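Local structure of glycerol dehydrogenase (Schizosaccharomyces pombe, 1TA9) at residues Q74-F79 / G285-A290; Y83-K88 / L210-T215; V343-E348 / E353-L358. The protein catalyses the NAD(+)-dependent oxidation of glycerol to dihydroxyacetone, with zinc as the catalytic metal, and takes part in glycerol assimilation. One frame throughout, in Å; residues are numbered along the deposited sequence.

Contact 1 (Q74-F79 / G285-A290); sequences QGRHAF and GVCTEA
A type II beta turn from G75 to A78, at the end of strand 71-75, sends R76 out against C287 in the short link between helices 258-284 and 289-307. The turn is closed by A78 N donating to G75 O. The R76 side chain leaves with CG anti to the backbone N (chi1 -166°) and stays extended as far as NE, a shape that carries its guanidinium the whole way to the link. There C287 CB sits over one face of the group, 3.5 Å above the plane and offset toward the rim; its nearest guanidinium atom is R76 NH1, at 3.6 Å. The sulfur lies farther back along the arginine, with C287 SG 4.1 Å from R76 CD. No direct hydrogen bond joins the two segments. Instead, a water at the guanidinium edge, in its plane, accepts from R76 NH2 at 2.8 Å and donates to G285 O at 2.9 Å. G285 is the positive-phi residue of a Schellman motif that ends the preceding helix. Two carboxylates pair with the guanidinium: D216 forms a salt bridge with R76 NE, and D412 of the second subunit does so with R76 NH1 while also accepting from C287 N. With a leucine at R76, D216 and D412 of the second subunit would probably be left without their charged mate, and the water bridge to G285 would lose its donor. The link ends at T288, the N-cap of helix 289-307, whose OG1 accepts from F291 N. The first turn of helix 215-220 lies against both segments: T215 touches R76, just past strand 71-75, and C287. That strand is outermost within this chain, but the sheet continues antiparallel into the third subunit.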
# COMPACT_ATOMS: atom_id res chain seq x y z
N GLN B 74 30.14 -20.36 17.15
CA GLN B 74 29.07 -20.48 18.13
C GLN B 74 28.29 -21.80 17.99
O GLN B 74 27.79 -22.12 16.92
CB GLN B 74 28.12 -19.29 17.94
CG GLN B 74 26.86 -19.32 18.78
CD GLN B 74 25.85 -18.28 18.32
OE1 GLN B 74 26.20 -17.13 18.08
NE2 GLN B 74 24.59 -18.69 18.20
N GLY B 75 28.18 -22.55 19.09
CA GLY B 75 27.45 -23.80 19.02
C GLY B 75 27.27 -24.45 20.39
O GLY B 75 28.03 -24.17 21.31
N ARG B 76 26.27 -25.31 20.51
CA ARG B 76 26.01 -25.97 21.79
C ARG B 76 27.04 -27.06 22.02
O ARG B 76 27.24 -27.93 21.17
CB ARG B 76 24.60 -26.56 21.81
CG ARG B 76 24.17 -26.94 23.21
CD ARG B 76 22.74 -27.43 23.27
NE ARG B 76 22.26 -27.41 24.64
CZ ARG B 76 21.02 -27.68 25.02
NH1 ARG B 76 20.10 -28.01 24.12
NH2 ARG B 76 20.69 -27.60 26.30
N HIS B 77 27.70 -27.01 23.18
CA HIS B 77 28.73 -27.98 23.55
C HIS B 77 30.00 -27.75 22.74
O HIS B 77 30.89 -28.60 22.71
CB HIS B 77 28.23 -29.42 23.33
CG HIS B 77 26.95 -29.73 24.04
ND1 HIS B 77 26.82 -29.63 25.41
CD2 HIS B 77 25.74 -30.12 23.58
CE1 HIS B 77 25.59 -29.95 25.76
NE2 HIS B 77 24.91 -30.25 24.67
N ALA B 78 30.08 -26.59 22.10
CA ALA B 78 31.23 -26.24 21.27
C ALA B 78 32.57 -26.39 21.98
O ALA B 78 33.56 -26.76 21.36
CB ALA B 78 31.08 -24.82 20.74
N PHE B 79 32.62 -26.10 23.28
CA PHE B 79 33.87 -26.21 24.01
C PHE B 79 34.45 -27.63 23.96
O PHE B 79 35.64 -27.82 24.19
CB PHE B 79 33.71 -25.79 25.48
CG PHE B 79 33.52 -24.30 25.67
CD1 PHE B 79 33.90 -23.39 24.68
CD2 PHE B 79 32.99 -23.81 26.86
CE1 PHE B 79 33.75 -22.02 24.88
CE2 PHE B 79 32.85 -22.44 27.07
CZ PHE B 79 33.23 -21.54 26.07
N GLY B 285 15.46 -22.68 29.75
CA GLY B 285 16.66 -23.49 29.63
C GLY B 285 16.78 -24.29 28.35
O GLY B 285 17.48 -25.30 28.31
N VAL B 286 16.11 -23.85 27.29
CA VAL B 286 16.17 -24.56 26.01
C VAL B 286 16.92 -23.75 24.96
O VAL B 286 16.67 -22.56 24.77
CB VAL B 286 14.75 -24.91 25.50
CG1 VAL B 286 14.09 -25.89 26.47
CG2 VAL B 286 13.90 -23.66 25.37
N CYS B 287 17.85 -24.42 24.28
CA CYS B 287 18.70 -23.80 23.27
C CYS B 287 18.06 -23.86 21.88
O CYS B 287 18.51 -24.61 21.02
CB CYS B 287 20.07 -24.50 23.28
SG CYS B 287 21.45 -23.62 22.51
N THR B 288 17.02 -23.06 21.67
CA THR B 288 16.32 -23.00 20.38
C THR B 288 17.14 -22.21 19.37
O THR B 288 18.09 -21.53 19.75
CB THR B 288 14.97 -22.30 20.52
OG1 THR B 288 15.16 -21.03 21.15
CG2 THR B 288 14.00 -23.14 21.34
N GLU B 289 16.77 -22.29 18.09
CA GLU B 289 17.50 -21.53 17.08
C GLU B 289 17.26 -20.04 17.35
O GLU B 289 18.14 -19.21 17.13
CB GLU B 289 17.02 -21.90 15.67
CG GLU B 289 17.85 -21.24 14.55
CD GLU B 289 17.55 -21.80 13.17
OE1 GLU B 289 18.08 -21.25 12.18
OE2 GLU B 289 16.78 -22.78 13.07
N ALA B 290 16.08 -19.72 17.86
CA ALA B 290 15.75 -18.33 18.18
C ALA B 290 16.75 -17.81 19.21
O ALA B 290 17.26 -16.69 19.08
CB ALA B 290 14.32 -18.24 18.72
O HOH W 1 17.99 -27.86 27.13

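Contact 2 (Y83-K88 / L210-T215); sequences YMYVKK and LIFIDT
L210 and F212, alternate residues of strand 210-214 that point toward helix 82-86, receive Y85 from that short helix. L210 makes the lighter contact, its CD2 lying 4.2 Å from Y85 CB. I211 faces the other side of the sheet, where it packs on T299 of helix 289-307. F212 then carries the aromatic part: its CE1 comes within 3.7 Å of Y85 CD2 and 3.9 Å of Y85 CE2, so one corner of the phenylalanine lies against one side of the tyrosine. The centroids are 5.5 Å apart and the planes meet at 56°, an oblique pairing that is neither a stack nor a T-shape. With CG anti to its own carbonyl carbon (chi1 -56°), Y85 swings its ring over to F212. The Y85 hydroxyl is held beyond the contact, by hydrogen bonds to D63 and S61 of the third subunit, while F79 pairs edge-to-face with F212. I213 returns to the T299 side, and D214, at the strand's end, caps the following helix through OD2 and D216 N. Side chains thus alternate between the helix 82-86 side and helix 289-307, and a parallel strand running straight into a capped helix is consistent with the alpha/beta nucleotide-binding domain of iron-containing alcohol dehydrogenases; F212 lies about 10 Å, side chain to side chain, from the probable NAD(+)-binding residues M158 and T177.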
# COMPACT_ATOMS: atom_id res chain seq x y z
N TYR B 83 39.82 -27.98 20.27
CA TYR B 83 41.01 -28.19 19.45
C TYR B 83 40.79 -27.93 17.97
O TYR B 83 41.62 -27.33 17.30
CB TYR B 83 41.54 -29.61 19.64
CG TYR B 83 42.86 -29.83 18.93
CD1 TYR B 83 42.92 -30.47 17.70
CD2 TYR B 83 44.05 -29.34 19.48
CE1 TYR B 83 44.12 -30.63 17.02
CE2 TYR B 83 45.26 -29.49 18.81
CZ TYR B 83 45.29 -30.14 17.58
OH TYR B 83 46.49 -30.28 16.91
N MET B 84 39.65 -28.39 17.47
CA MET B 84 39.26 -28.23 16.07
C MET B 84 39.44 -26.80 15.57
O MET B 84 39.79 -26.57 14.40
CB MET B 84 37.81 -28.66 15.94
CG MET B 84 37.12 -28.31 14.65
SD MET B 84 35.43 -28.93 14.73
CE MET B 84 34.93 -28.73 13.02
N TYR B 85 39.20 -25.83 16.45
CA TYR B 85 39.32 -24.43 16.08
C TYR B 85 40.64 -23.84 16.59
O TYR B 85 41.33 -23.13 15.86
CB TYR B 85 38.14 -23.66 16.66
CG TYR B 85 36.80 -24.22 16.22
CD1 TYR B 85 36.36 -24.06 14.90
CD2 TYR B 85 35.99 -24.93 17.11
CE1 TYR B 85 35.14 -24.60 14.49
CE2 TYR B 85 34.77 -25.47 16.69
CZ TYR B 85 34.36 -25.30 15.38
OH TYR B 85 33.15 -25.82 14.97
N VAL B 86 40.99 -24.15 17.83
CA VAL B 86 42.21 -23.64 18.42
C VAL B 86 43.45 -24.02 17.61
O VAL B 86 44.42 -23.25 17.55
CB VAL B 86 42.40 -24.14 19.87
CG1 VAL B 86 43.76 -23.71 20.41
CG2 VAL B 86 41.29 -23.61 20.75
N LYS B 87 43.41 -25.19 16.97
CA LYS B 87 44.56 -25.67 16.20
C LYS B 87 44.99 -24.72 15.08
O LYS B 87 46.11 -24.82 14.57
CB LYS B 87 44.26 -27.05 15.60
CG LYS B 87 43.28 -27.05 14.44
CD LYS B 87 43.06 -28.47 13.92
CE LYS B 87 42.17 -28.48 12.68
NZ LYS B 87 41.92 -29.87 12.19
N LYS B 88 44.10 -23.80 14.71
CA LYS B 88 44.41 -22.83 13.66
C LYS B 88 45.49 -21.85 14.11
O LYS B 88 46.19 -21.27 13.29
CB LYS B 88 43.16 -22.06 13.25
CG LYS B 88 42.08 -22.91 12.58
CD LYS B 88 40.80 -22.10 12.35
CE LYS B 88 39.74 -22.94 11.66
NZ LYS B 88 40.10 -23.24 10.25
N LEU B 210 39.85 -15.10 17.56
CA LEU B 210 38.69 -15.98 17.56
C LEU B 210 37.77 -15.71 18.74
O LEU B 210 38.22 -15.56 19.87
CB LEU B 210 39.13 -17.45 17.63
CG LEU B 210 38.06 -18.50 17.98
CD1 LEU B 210 37.09 -18.67 16.83
CD2 LEU B 210 38.74 -19.84 18.29
N ILE B 211 36.47 -15.62 18.45
CA ILE B 211 35.46 -15.47 19.50
C ILE B 211 34.80 -16.84 19.46
O ILE B 211 34.27 -17.25 18.43
CB ILE B 211 34.45 -14.35 19.19
CG1 ILE B 211 35.00 -12.98 19.63
CG2 ILE B 211 33.17 -14.58 19.99
CD1 ILE B 211 36.40 -12.66 19.16
N PHE B 212 34.87 -17.56 20.57
CA PHE B 212 34.39 -18.93 20.68
C PHE B 212 33.31 -19.00 21.75
O PHE B 212 33.57 -18.75 22.93
CB PHE B 212 35.60 -19.80 21.04
CG PHE B 212 35.37 -21.29 20.96
CD1 PHE B 212 34.52 -21.83 20.01
CD2 PHE B 212 36.05 -22.14 21.82
CE1 PHE B 212 34.36 -23.22 19.91
CE2 PHE B 212 35.90 -23.52 21.73
CZ PHE B 212 35.05 -24.06 20.78
N ILE B 213 32.09 -19.35 21.34
CA ILE B 213 30.96 -19.40 22.26
C ILE B 213 30.26 -20.74 22.34
O ILE B 213 29.85 -21.29 21.32
CB ILE B 213 29.88 -18.36 21.87
CG1 ILE B 213 30.51 -16.97 21.76
CG2 ILE B 213 28.75 -18.35 22.90
CD1 ILE B 213 29.55 -15.92 21.23
N ASP B 214 30.13 -21.27 23.56
CA ASP B 214 29.43 -22.53 23.77
C ASP B 214 28.05 -22.14 24.28
O ASP B 214 27.90 -21.65 25.40
CB ASP B 214 30.18 -23.39 24.80
CG ASP B 214 29.54 -24.76 25.00
OD1 ASP B 214 30.29 -25.73 25.26
OD2 ASP B 214 28.30 -24.86 24.93
N THR B 215 27.03 -22.33 23.44
CA THR B 215 25.68 -21.94 23.81
C THR B 215 25.02 -22.76 24.91
O THR B 215 23.97 -22.37 25.43
CB THR B 215 24.78 -21.89 22.57
OG1 THR B 215 24.90 -23.12 21.84
CG2 THR B 215 25.19 -20.73 21.66

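Contact 3 (V343-E348 / E353-L358); sequences VQVVLE and EDFNNL
V345 meets the F355 ring at its edge, near the ring plane, with CG1 3.8 Å from F355 CD2. V346 comes to the same side of the ring, farther out and at a slant, its CG2 4.2 Å from F355 CE2. N356 OD1 also lies in the ring plane, at the edge, and Y420 of helix 407-428 adds an edge-to-face partner. The other flat pair, within 343-348, is the Q344 amide and the E348 carboxylate. Q344 NE2 donates to E348 OE2 over 2.7 Å with an N-H...O angle of 168°, and the acceptor stays in the amide plane; Q344 OE1 accepts from A314 N. V345 uses both its branches across the contact. Because CG1 is anti to the backbone N (chi1 164°), it goes to F355, whereas CG2 packs on L358, 3.8 Å from that residue's CD2. The segments form an antiparallel helical hairpin, their axes 10.4 Å apart at closest approach and their directions 168° apart, with four residues of the chain between them. V346 also touches T288 of the fourth subunit. Across the hairpin every contact is carbon to carbon and no hydrogen bond is made, so these segments are held together by apolar burial and shape; the one side-chain hydrogen bond within them stays inside 343-348, and its amide and carboxylate make no contact with the partner segment.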
# COMPACT_ATOMS: atom_id res chain seq x y z
N VAL B 343 17.73 7.85 26.05
CA VAL B 343 18.15 9.23 26.23
C VAL B 343 18.63 9.76 24.88
O VAL B 343 18.34 10.90 24.52
CB VAL B 343 19.29 9.36 27.27
CG1 VAL B 343 19.72 10.82 27.39
CG2 VAL B 343 18.82 8.84 28.63
N GLN B 344 19.36 8.94 24.12
CA GLN B 344 19.83 9.39 22.81
C GLN B 344 18.64 9.67 21.91
O GLN B 344 18.67 10.58 21.08
CB GLN B 344 20.75 8.36 22.13
CG GLN B 344 21.21 8.86 20.74
CD GLN B 344 22.38 8.10 20.16
OE1 GLN B 344 23.24 7.61 20.89
NE2 GLN B 344 22.43 8.03 18.83
N VAL B 345 17.57 8.89 22.08
CA VAL B 345 16.36 9.07 21.28
C VAL B 345 15.75 10.44 21.57
O VAL B 345 15.19 11.08 20.68
CB VAL B 345 15.33 7.95 21.58
CG1 VAL B 345 13.96 8.33 21.07
CG2 VAL B 345 15.79 6.66 20.91
N VAL B 346 15.85 10.88 22.82
CA VAL B 346 15.33 12.18 23.19
C VAL B 346 16.23 13.25 22.58
O VAL B 346 15.74 14.25 22.04
CB VAL B 346 15.29 12.33 24.74
CG1 VAL B 346 14.87 13.74 25.12
CG2 VAL B 346 14.32 11.31 25.33
N LEU B 347 17.54 13.04 22.64
CA LEU B 347 18.49 14.00 22.08
C LEU B 347 18.36 14.07 20.56
O LEU B 347 18.61 15.12 19.95
CB LEU B 347 19.92 13.63 22.47
CG LEU B 347 20.24 13.73 23.97
CD1 LEU B 347 21.67 13.28 24.24
CD2 LEU B 347 20.05 15.17 24.44
N GLU B 348 17.99 12.96 19.93
CA GLU B 348 17.81 12.94 18.48
C GLU B 348 16.45 13.51 18.08
O GLU B 348 16.16 13.66 16.89
CB GLU B 348 17.97 11.52 17.94
CG GLU B 348 19.42 11.05 17.86
CD GLU B 348 19.57 9.79 17.03
OE1 GLU B 348 18.94 9.72 15.95
OE2 GLU B 348 20.30 8.87 17.44
N GLU B 353 5.81 8.93 19.49
CA GLU B 353 5.37 7.59 19.07
C GLU B 353 6.55 6.66 18.82
O GLU B 353 6.52 5.49 19.20
CB GLU B 353 4.50 7.66 17.82
CG GLU B 353 3.09 8.18 18.07
CD GLU B 353 2.28 7.25 18.98
OE1 GLU B 353 2.02 6.09 18.58
OE2 GLU B 353 1.90 7.69 20.09
N ASP B 354 7.60 7.17 18.19
CA ASP B 354 8.79 6.37 17.90
C ASP B 354 9.55 6.04 19.18
O ASP B 354 10.15 4.97 19.29
CB ASP B 354 9.68 7.10 16.91
CG ASP B 354 9.03 7.23 15.55
OD1 ASP B 354 8.78 8.36 15.11
OD2 ASP B 354 8.77 6.17 14.94
N PHE B 355 9.54 6.96 20.14
CA PHE B 355 10.20 6.70 21.41
C PHE B 355 9.44 5.55 22.07
O PHE B 355 10.04 4.60 22.56
CB PHE B 355 10.17 7.94 22.31
CG PHE B 355 10.55 7.68 23.75
CD1 PHE B 355 9.62 7.14 24.64
CD2 PHE B 355 11.84 7.96 24.21
CE1 PHE B 355 9.97 6.89 25.97
CE2 PHE B 355 12.19 7.72 25.53
CZ PHE B 355 11.26 7.18 26.42
N ASN B 356 8.11 5.65 22.06
CA ASN B 356 7.28 4.62 22.67
C ASN B 356 7.50 3.24 22.06
O ASN B 356 7.49 2.23 22.78
CB ASN B 356 5.80 4.98 22.56
CG ASN B 356 5.41 6.14 23.46
OD1 ASN B 356 6.15 6.49 24.38
ND2 ASN B 356 4.25 6.72 23.22
N ASN B 357 7.71 3.17 20.76
CA ASN B 357 7.93 1.89 20.12
C ASN B 357 9.18 1.21 20.67
O ASN B 357 9.20 -0.01 20.88
CB ASN B 357 8.01 2.04 18.60
CG ASN B 357 6.67 2.36 17.97
OD1 ASN B 357 5.62 2.02 18.52
ND2 ASN B 357 6.69 2.99 16.81
N LEU B 358 10.23 1.99 20.91
CA LEU B 358 11.47 1.42 21.44
C LEU B 358 11.35 1.13 22.93
O LEU B 358 11.75 0.06 23.39
CB LEU B 358 12.64 2.38 21.19
CG LEU B 358 14.04 1.89 21.60
CD1 LEU B 358 14.38 0.58 20.90
CD2 LEU B 358 15.07 2.96 21.25

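How the contacts relate
Contacts 1 and 2 adjoin, their centres 14 Å apart, on neighbouring strands of one parallel sheet. H77 N lies 2.8 Å from D214 OD2 and G75 O 3.0 Å from T215 N, both probable hydrogen bonds, and both contacts touch the third subunit. Contact 3 lies in the helical part, centred 33 Å from contact 1 and 39 Å from contact 2, across the chain's centre from contact 2. Across a subunit interface contact 1 meets residues of contact 3: E289 packs on L347 of the second subunit. None is at the zinc site; C287 is about 11 Å, between side chains, from A179, probably NAD(+)-binding, and the L358 side chain about 12 Å from bound potassium.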